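Local coordinates for extracellular solute-binding protein, family 3 (Methylophaga aminisulfidivorans MP, PDB 5SV6) that is of unknown function but has a periplasmic binding protein-like architecture and probably serves the methanol dehydrogenase system, at residues Asp76-Glu81 / Lys266-Ala271; Val106-Asp111 / Gln253-Arg258; Arg116-Asp121 / Asp260-Leu265. All coordinates share one frame; numbering follows the deposited sequence.

How the interactions relate
All three interactions belong to one lobe and meet around helix 262-274, which follows directly on strand 247-257. Interaction 2 joins two sheet strands and lies closest to the middle of the chain; its centre is about 8 Å from that of interaction 3 and about 14 Å from that of interaction 1. Ile268 ties interaction 1 to interaction 2, its CD1 lying 3.5 Å from Val257 CG1. Interactions 2 and 3 share the sheet, where Ile255 O is 2.9 Å from Ser120 N, a probable hydrogen bond. A probable bond of 2.8 Å from Asp121 N to Asn269 OD1 connects interaction 3 with the helix of interaction 1.

Interaction 1: Asp76-Glu81 / Lys266-Ala271; sequences DTMDRE and KEINTA
Glu267 is the first residue of helix 262-274 in this range to meet Met78 and Arg80, which lie just past the end of helix 66-77. The selenomethionine methyl CE of Met78 rests on Glu267 CB at 3.6 Å. Beyond it, the Glu267 carboxylate reaches the edge of the Arg80 guanidinium in a long salt bridge, NH2 to OE1 3.3 Å. The N-H...O angle of 158° is fairly straight, but OE1 is met from 45° out of the carboxylate plane. The next residue, Ile268, directs its CB away, yet its CG1 still touches Met78 CE at 4.0 Å. Ala271 completes the row: its CB sits 3.6 Å from Met78 CG and 3.7 Å from Thr77 CG2. Thr77 CG2, standing anti to the backbone N and beside the carbonyl carbon, faces the helix, while Thr77 OG1 turns back to Ile73 O. A Schellman motif, with Asp79 at positive phi, ends helix 66-77 and lets Arg80 return toward the same face. With Arg80 NH1 bound to Thr46 O, the guanidinium has a second hold; the partly exposed ion pair is probably a modest supplement to the apolar packing of Met78.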
loop_
_atom_site.group_PDB
_atom_site.type_symbol
_atom_site.label_atom_id
_atom_site.label_comp_id
_atom_site.label_asym_id
_atom_site.label_seq_id
_atom_site.Cartn_x
_atom_site.Cartn_y
_atom_site.Cartn_z
ATOM N N ASP A 76 -20.976 -8.502 5.023
ATOM C CA ASP A 76 -22.389 -8.336 4.660
ATOM C C ASP A 76 -22.755 -9.250 3.495
ATOM O O ASP A 76 -23.787 -9.920 3.511
ATOM C CB ASP A 76 -22.690 -6.889 4.259
ATOM C CG ASP A 76 -22.757 -5.936 5.451
ATOM O OD1 ASP A 76 -22.737 -6.397 6.611
ATOM O OD2 ASP A 76 -22.840 -4.710 5.218
ATOM N N THR A 77 -21.897 -9.265 2.480
ATOM C CA THR A 77 -22.130 -10.060 1.277
ATOM C C THR A 77 -22.155 -11.559 1.564
ATOM O O THR A 77 -22.884 -12.310 0.914
ATOM C CB THR A 77 -21.086 -9.732 0.201
ATOM O OG1 THR A 77 -21.088 -8.319 -0.021
ATOM C CG2 THR A 77 -21.398 -10.457 -1.117
HETATM N N MSE A 78 -21.386 -11.982 2.564
HETATM C CA MSE A 78 -21.327 -13.379 2.959
HETATM C C MSE A 78 -22.366 -13.711 4.018
HETATM O O MSE A 78 -22.417 -14.842 4.503
HETATM C CB MSE A 78 -19.929 -13.717 3.501
HETATM C CG MSE A 78 -18.823 -13.504 2.495
HETATM SE SE MSE A 78 -17.057 -13.714 3.299
HETATM C CE MSE A 78 -17.085 -15.666 3.454
ATOM N N ASP A 79 -23.181 -12.724 4.380
ATOM C CA ASP A 79 -24.149 -12.876 5.470
ATOM C C ASP A 79 -23.504 -13.298 6.790
ATOM O O ASP A 79 -24.029 -14.147 7.518
ATOM C CB ASP A 79 -25.257 -13.853 5.074
ATOM C CG ASP A 79 -26.078 -13.345 3.904
ATOM O OD1 ASP A 79 -26.499 -12.169 3.934
ATOM O OD2 ASP A 79 -26.288 -14.114 2.944
ATOM N N ARG A 80 -22.368 -12.696 7.113
ATOM C CA ARG A 80 -21.717 -12.989 8.380
ATOM C C ARG A 80 -21.608 -11.745 9.250
ATOM O O ARG A 80 -21.590 -10.621 8.748
ATOM C CB ARG A 80 -20.323 -13.560 8.137
ATOM C CG ARG A 80 -20.314 -14.910 7.446
ATOM C CD ARG A 80 -18.889 -15.294 7.142
ATOM N NE ARG A 80 -18.756 -16.623 6.564
ATOM C CZ ARG A 80 -17.989 -17.574 7.077
ATOM N NH1 ARG A 80 -17.298 -17.344 8.187
ATOM N NH2 ARG A 80 -17.914 -18.750 6.482
ATOM N N GLU A 81 -21.519 -11.951 10.556
ATOM C CA GLU A 81 -21.237 -10.848 11.454
ATOM C C GLU A 81 -19.738 -10.562 11.449
ATOM O O GLU A 81 -18.929 -11.458 11.672
ATOM C CB GLU A 81 -21.704 -11.159 12.871
ATOM C CG GLU A 81 -21.201 -10.146 13.877
ATOM C CD GLU A 81 -21.897 -10.255 15.213
ATOM O OE1 GLU A 81 -22.236 -11.389 15.613
ATOM O OE2 GLU A 81 -22.112 -9.195 15.846
ATOM N N LYS A 266 -13.375 -20.147 -1.194
ATOM C CA LYS A 266 -14.418 -20.204 -2.212
ATOM C C LYS A 266 -15.570 -19.227 -1.913
ATOM O O LYS A 266 -16.061 -18.558 -2.817
ATOM C CB LYS A 266 -14.923 -21.651 -2.420
ATOM C CG LYS A 266 -13.859 -22.554 -3.043
ATOM C CD LYS A 266 -14.411 -23.909 -3.494
ATOM C CE LYS A 266 -15.049 -24.669 -2.344
ATOM N NZ LYS A 266 -15.586 -26.014 -2.768
ATOM N N GLU A 267 -15.989 -19.133 -0.653
ATOM C CA GLU A 267 -17.053 -18.197 -0.282
ATOM C C GLU A 267 -16.609 -16.749 -0.495
ATOM O O GLU A 267 -17.390 -15.889 -0.906
ATOM C CB GLU A 267 -17.479 -18.395 1.178
ATOM C CG GLU A 267 -18.269 -19.670 1.438
ATOM C CD GLU A 267 -18.867 -19.718 2.838
ATOM O OE1 GLU A 267 -19.148 -18.644 3.426
ATOM O OE2 GLU A 267 -19.057 -20.839 3.351
ATOM N N ILE A 268 -15.342 -16.489 -0.200
ATOM C CA ILE A 268 -14.781 -15.171 -0.400
ATOM C C ILE A 268 -14.770 -14.786 -1.879
ATOM O O ILE A 268 -15.192 -13.697 -2.241
ATOM C CB ILE A 268 -13.367 -15.081 0.230
ATOM C CG1 ILE A 268 -13.509 -15.070 1.756
ATOM C CG2 ILE A 268 -12.648 -13.835 -0.267
ATOM C CD1 ILE A 268 -12.213 -15.226 2.533
ATOM N N ASN A 269 -14.311 -15.690 -2.734
ATOM C CA ASN A 269 -14.284 -15.414 -4.159
ATOM C C ASN A 269 -15.682 -15.133 -4.711
ATOM O O ASN A 269 -15.871 -14.255 -5.546
ATOM C CB ASN A 269 -13.622 -16.568 -4.916
ATOM C CG ASN A 269 -12.106 -16.497 -4.860
ATOM O OD1 ASN A 269 -11.541 -15.428 -4.603
ATOM N ND2 ASN A 269 -11.441 -17.626 -5.107
ATOM N N THR A 270 -16.657 -15.882 -4.219
ATOM C CA THR A 270 -18.033 -15.691 -4.641
ATOM C C THR A 270 -18.510 -14.314 -4.212
ATOM O O THR A 270 -19.133 -13.599 -4.991
ATOM C CB THR A 270 -18.933 -16.792 -4.047
ATOM O OG1 THR A 270 -18.612 -18.031 -4.680
ATOM C CG2 THR A 270 -20.424 -16.497 -4.266
ATOM N N ALA A 271 -18.200 -13.936 -2.971
ATOM C CA ALA A 271 -18.655 -12.664 -2.441
ATOM C C ALA A 271 -17.986 -11.498 -3.168
ATOM O O ALA A 271 -18.635 -10.502 -3.472
ATOM C CB ALA A 271 -18.398 -12.578 -0.941
#

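Interaction 2: Val106-Asp111 / Gln253-Arg258; sequences VVMGVD and QSIAVR
A bulged antiparallel ladder in the central sheet pairs Val107 with Ala256 and Val110 with Ser254, joining strand 106-111 to strand 247-257, which runs antiparallel to both 106-111 and 118-133. Val107 N and O each bond to Ala256 at 2.8 Å, to its O and N respectively. After the chain turns a corner at Met108, the register has slipped by one residue, and Val110 N meets Ser254 O at 3.0 Å while Ser254 N returns to Val110 O. Within this beta bulge Met108 and Gly109 together lie opposite Ile255. Val107, Val110 and Ala256 share one face. With chi1 at -59°, Val110 CG1 is anti to the carbonyl carbon, which leaves CG2 between backbone N and carbonyl carbon, pressing on Ala256 CB at 3.7 Å. On the other side Ile255 CG2 touches Val106 CG1 at 3.6 Å, and its CD1 lies alongside the selenomethionine methyl CE of Met108. Helix 262-274 covers this side through Ile268. At the far end, Gln253 bends at chi2 and swings its amide alongside Asp111; NE2 donates to OD1 at 2.9 Å on the anti side of the carboxylate, 23° out of its plane, with the two planes 86° apart. OD1 accepts from NE2 and from a water that also donates to Gln253 OE1; the amide is thus held directly through NE2 and by water through OE1, and the two donors would help spread the carboxylate charge. Four nearly straight backbone bonds flank the bulge, where Ile255 N turns instead to Ser120 OG.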
loop_
_atom_site.group_PDB
_atom_site.type_symbol
_atom_site.label_atom_id
_atom_site.label_comp_id
_atom_site.label_asym_id
_atom_site.label_seq_id
_atom_site.Cartn_x
_atom_site.Cartn_y
_atom_site.Cartn_z
ATOM N N VAL A 106 -8.983 -13.947 8.144
ATOM C CA VAL A 106 -8.939 -13.181 6.902
ATOM C C VAL A 106 -7.996 -11.999 7.032
ATOM O O VAL A 106 -8.033 -11.288 8.033
ATOM C CB VAL A 106 -10.348 -12.660 6.541
ATOM C CG1 VAL A 106 -10.286 -11.666 5.391
ATOM C CG2 VAL A 106 -11.276 -13.825 6.208
ATOM N N VAL A 107 -7.132 -11.818 6.035
ATOM C CA VAL A 107 -6.369 -10.583 5.896
ATOM C C VAL A 107 -6.815 -9.853 4.634
ATOM O O VAL A 107 -6.872 -10.442 3.552
ATOM C CB VAL A 107 -4.850 -10.838 5.903
ATOM C CG1 VAL A 107 -4.089 -9.580 5.491
ATOM C CG2 VAL A 107 -4.417 -11.273 7.304
HETATM N N MSE A 108 -7.128 -8.568 4.767
HETATM C CA MSE A 108 -7.835 -7.855 3.693
HETATM C C MSE A 108 -7.033 -7.576 2.418
HETATM O O MSE A 108 -7.600 -7.556 1.329
HETATM C CB MSE A 108 -8.455 -6.549 4.210
HETATM C CG MSE A 108 -9.593 -6.754 5.211
HETATM SE SE MSE A 108 -11.044 -7.889 4.520
HETATM C CE MSE A 108 -11.601 -6.842 2.961
ATOM N N GLY A 109 -5.732 -7.345 2.545
ATOM C CA GLY A 109 -4.929 -7.038 1.382
ATOM C C GLY A 109 -3.504 -7.570 1.410
ATOM O O GLY A 109 -2.689 -7.151 2.237
ATOM N N VAL A 110 -3.208 -8.498 0.503
ATOM C CA VAL A 110 -1.836 -8.942 0.259
ATOM C C VAL A 110 -1.646 -9.023 -1.255
ATOM O O VAL A 110 -2.631 -8.992 -2.006
ATOM C CB VAL A 110 -1.518 -10.321 0.900
ATOM C CG1 VAL A 110 -1.724 -10.292 2.425
ATOM C CG2 VAL A 110 -2.337 -11.432 0.247
ATOM N N ASP A 111 -0.400 -9.111 -1.716
ATOM C CA ASP A 111 -0.167 -9.324 -3.146
ATOM C C ASP A 111 -0.780 -10.660 -3.561
ATOM O O ASP A 111 -0.683 -11.642 -2.825
ATOM C CB ASP A 111 1.326 -9.367 -3.482
ATOM C CG ASP A 111 2.023 -8.023 -3.314
ATOM O OD1 ASP A 111 1.342 -6.991 -3.140
ATOM O OD2 ASP A 111 3.276 -8.007 -3.369
ATOM N N GLN A 253 -3.984 -7.074 -5.898
ATOM C CA GLN A 253 -4.230 -7.267 -4.469
ATOM C C GLN A 253 -5.365 -8.259 -4.205
ATOM O O GLN A 253 -6.397 -8.220 -4.873
ATOM C CB GLN A 253 -4.535 -5.925 -3.804
ATOM C CG GLN A 253 -3.405 -4.910 -3.964
ATOM C CD GLN A 253 -2.145 -5.349 -3.250
ATOM O OE1 GLN A 253 -2.120 -5.432 -2.023
ATOM N NE2 GLN A 253 -1.100 -5.664 -4.017
ATOM N N SER A 254 -5.180 -9.123 -3.210
ATOM C CA SER A 254 -6.156 -10.166 -2.887
ATOM C C SER A 254 -6.441 -10.250 -1.394
ATOM O O SER A 254 -5.653 -9.780 -0.576
ATOM C CB SER A 254 -5.635 -11.536 -3.326
ATOM O OG SER A 254 -5.421 -11.609 -4.725
ATOM N N ILE A 255 -7.568 -10.862 -1.048
ATOM C CA ILE A 255 -7.833 -11.278 0.333
ATOM C C ILE A 255 -6.964 -12.494 0.615
ATOM O O ILE A 255 -6.763 -13.307 -0.285
ATOM C CB ILE A 255 -9.309 -11.719 0.500
ATOM C CG1 ILE A 255 -10.282 -10.623 0.051
ATOM C CG2 ILE A 255 -9.586 -12.149 1.925
ATOM C CD1 ILE A 255 -10.215 -9.356 0.859
ATOM N N ALA A 256 -6.465 -12.641 1.845
ATOM C CA ALA A 256 -5.689 -13.829 2.209
ATOM C C ALA A 256 -6.366 -14.615 3.319
ATOM O O ALA A 256 -6.916 -14.031 4.260
ATOM C CB ALA A 256 -4.274 -13.441 2.643
ATOM N N VAL A 257 -6.326 -15.942 3.202
ATOM C CA VAL A 257 -6.711 -16.834 4.297
ATOM C C VAL A 257 -5.608 -17.887 4.425
ATOM O O VAL A 257 -4.755 -17.985 3.548
ATOM C CB VAL A 257 -8.062 -17.536 4.014
ATOM C CG1 VAL A 257 -9.145 -16.513 3.683
ATOM C CG2 VAL A 257 -7.923 -18.526 2.864
ATOM N N ARG A 258 -5.610 -18.674 5.500
ATOM C CA ARG A 258 -4.657 -19.789 5.600
ATOM C C ARG A 258 -4.810 -20.746 4.416
ATOM O O ARG A 258 -5.905 -20.913 3.893
ATOM C CB ARG A 258 -4.839 -20.554 6.909
ATOM C CG ARG A 258 -4.454 -19.754 8.161
ATOM C CD ARG A 258 -4.782 -20.567 9.402
ATOM N NE ARG A 258 -6.226 -20.719 9.564
ATOM C CZ ARG A 258 -7.005 -19.796 10.115
ATOM N NH1 ARG A 258 -6.475 -18.661 10.545
ATOM N NH2 ARG A 258 -8.309 -20.001 10.227
HETATM O O HOH W 1 0.093 -6.009 -0.665
#

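Interaction 3: Arg116-Asp121 / Asp260-Leu265; sequences RVATSD and DDQELL
Leu265 packs on the Ala118 methyl and on the backbone at Thr119-Ser120, reaching out from the first turn of helix 262-274. Its CB points toward the strand, and CG follows anti to the backbone N (chi1 -179°), which carries the branch point out to the chain. From there the two methyls part. CD1 settles on the peptide joining Thr119 to Ser120, 3.8 Å from Thr119 C and 3.7 Å from Ser120 CA. CD2 goes to the methyl of Ala118, with 4.0 Å to its CB. That methyl has a second neighbour, as Gln262, bent at chi2, brings NE2 to 3.8 Å from Ala118 CB; this is a van der Waals contact with a methyl, and the hydrogen bond of NE2 goes to Ser259 O. Ser120 is held from several directions: its OG donates to Asp121 O at 2.7 Å, from 47° above the carbonyl plane, and also receives Ile255 N, bonds that probably restrain the Ser120 side chain. Ala118 and Ser120 pair through their backbones with Val257 and Ile255 of strand 247-257. The helix that follows that strand thus turns back over its neighbour, a small apolar helix-on-sheet contact. The order of strands 82-87, 47-52, 106-111, 247-257 and 118-133 is the one characteristic of a type II periplasmic binding protein lobe.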
loop_
_atom_site.group_PDB
_atom_site.type_symbol
_atom_site.label_atom_id
_atom_site.label_comp_id
_atom_site.label_asym_id
_atom_site.label_seq_id
_atom_site.Cartn_x
_atom_site.Cartn_y
_atom_site.Cartn_z
ATOM N N ARG A 116 2.715 -17.512 1.278
ATOM C CA ARG A 116 2.491 -17.871 2.668
ATOM C C ARG A 116 1.055 -18.287 2.961
ATOM O O ARG A 116 0.769 -18.850 4.019
ATOM C CB ARG A 116 2.872 -16.699 3.571
ATOM C CG ARG A 116 4.356 -16.299 3.476
ATOM C CD ARG A 116 4.625 -14.981 4.201
ATOM N NE ARG A 116 3.778 -13.905 3.694
ATOM C CZ ARG A 116 3.560 -12.760 4.329
ATOM N NH1 ARG A 116 4.123 -12.538 5.505
ATOM N NH2 ARG A 116 2.769 -11.840 3.797
ATOM N N VAL A 117 0.162 -17.990 2.026
ATOM C CA VAL A 117 -1.274 -18.057 2.278
ATOM C C VAL A 117 -1.997 -18.472 1.009
ATOM O O VAL A 117 -1.379 -18.572 -0.054
ATOM C CB VAL A 117 -1.806 -16.665 2.724
ATOM C CG1 VAL A 117 -1.308 -16.306 4.117
ATOM C CG2 VAL A 117 -1.400 -15.585 1.721
ATOM N N ALA A 118 -3.299 -18.738 1.104
ATOM C CA ALA A 118 -4.110 -18.805 -0.109
ATOM C C ALA A 118 -4.647 -17.406 -0.403
ATOM O O ALA A 118 -5.031 -16.675 0.520
ATOM C CB ALA A 118 -5.257 -19.813 0.046
ATOM N N THR A 119 -4.669 -17.020 -1.676
ATOM C CA THR A 119 -5.128 -15.687 -2.040
ATOM C C THR A 119 -6.366 -15.766 -2.934
ATOM O O THR A 119 -6.484 -16.648 -3.782
ATOM C CB THR A 119 -4.035 -14.853 -2.750
ATOM O OG1 THR A 119 -3.419 -15.648 -3.766
ATOM C CG2 THR A 119 -2.972 -14.400 -1.760
ATOM N N SER A 120 -7.274 -14.827 -2.733
ATOM C CA SER A 120 -8.505 -14.773 -3.499
ATOM C C SER A 120 -8.196 -14.312 -4.917
ATOM O O SER A 120 -7.068 -13.885 -5.212
ATOM C CB SER A 120 -9.446 -13.757 -2.852
ATOM O OG SER A 120 -8.969 -12.439 -3.090
ATOM N N ASP A 121 -9.194 -14.384 -5.793
ATOM C CA ASP A 121 -9.149 -13.619 -7.034
ATOM C C ASP A 121 -8.808 -12.179 -6.650
ATOM O O ASP A 121 -9.330 -11.653 -5.655
ATOM C CB ASP A 121 -10.511 -13.634 -7.753
ATOM C CG ASP A 121 -10.966 -15.032 -8.136
ATOM O OD1 ASP A 121 -10.104 -15.895 -8.383
ATOM O OD2 ASP A 121 -12.196 -15.278 -8.176
ATOM N N ASP A 260 -4.993 -23.863 4.030
ATOM C CA ASP A 260 -5.904 -24.994 4.187
ATOM C C ASP A 260 -7.387 -24.587 4.245
ATOM O O ASP A 260 -8.270 -25.451 4.261
ATOM C CB ASP A 260 -5.545 -25.766 5.452
ATOM C CG ASP A 260 -5.759 -24.948 6.701
ATOM O OD1 ASP A 260 -4.832 -24.209 7.105
ATOM O OD2 ASP A 260 -6.869 -25.017 7.267
ATOM N N ASP A 261 -7.654 -23.282 4.290
ATOM C CA ASP A 261 -9.021 -22.776 4.457
ATOM C C ASP A 261 -9.675 -22.599 3.105
ATOM O O ASP A 261 -10.148 -21.515 2.767
ATOM C CB ASP A 261 -9.032 -21.439 5.211
ATOM C CG ASP A 261 -9.453 -21.585 6.667
ATOM O OD1 ASP A 261 -9.638 -22.732 7.133
ATOM O OD2 ASP A 261 -9.584 -20.553 7.360
ATOM N N GLN A 262 -9.706 -23.679 2.333
ATOM C CA GLN A 262 -10.161 -23.609 0.961
ATOM C C GLN A 262 -11.662 -23.337 0.838
ATOM O O GLN A 262 -12.095 -22.670 -0.103
ATOM C CB GLN A 262 -9.747 -24.881 0.202
ATOM C CG GLN A 262 -8.229 -24.967 -0.032
ATOM C CD GLN A 262 -7.735 -23.934 -1.042
ATOM O OE1 GLN A 262 -8.355 -23.729 -2.089
ATOM N NE2 GLN A 262 -6.625 -23.268 -0.724
ATOM N N GLU A 263 -12.462 -23.838 1.774
ATOM C CA GLU A 263 -13.901 -23.615 1.656
ATOM C C GLU A 263 -14.223 -22.140 1.888
ATOM O O GLU A 263 -15.016 -21.548 1.161
ATOM C CB GLU A 263 -14.695 -24.514 2.612
ATOM C CG GLU A 263 -14.765 -25.968 2.176
ATOM C CD GLU A 263 -15.506 -26.163 0.858
ATOM O OE1 GLU A 263 -16.525 -25.479 0.628
ATOM O OE2 GLU A 263 -15.069 -27.012 0.055
ATOM N N LEU A 264 -13.593 -21.561 2.905
ATOM C CA LEU A 264 -13.688 -20.130 3.168
ATOM C C LEU A 264 -13.259 -19.316 1.945
ATOM O O LEU A 264 -13.919 -18.352 1.577
ATOM C CB LEU A 264 -12.819 -19.754 4.368
ATOM C CG LEU A 264 -12.736 -18.272 4.747
ATOM C CD1 LEU A 264 -14.120 -17.762 5.105
ATOM C CD2 LEU A 264 -11.786 -18.076 5.914
ATOM N N LEU A 265 -12.143 -19.704 1.334
ATOM C CA LEU A 265 -11.651 -19.039 0.128
ATOM C C LEU A 265 -12.685 -19.027 -1.001
ATOM O O LEU A 265 -12.845 -18.023 -1.700
ATOM C CB LEU A 265 -10.365 -19.700 -0.363
ATOM C CG LEU A 265 -9.705 -19.090 -1.609
ATOM C CD1 LEU A 265 -9.184 -17.709 -1.318
ATOM C CD2 LEU A 265 -8.577 -19.976 -2.140
#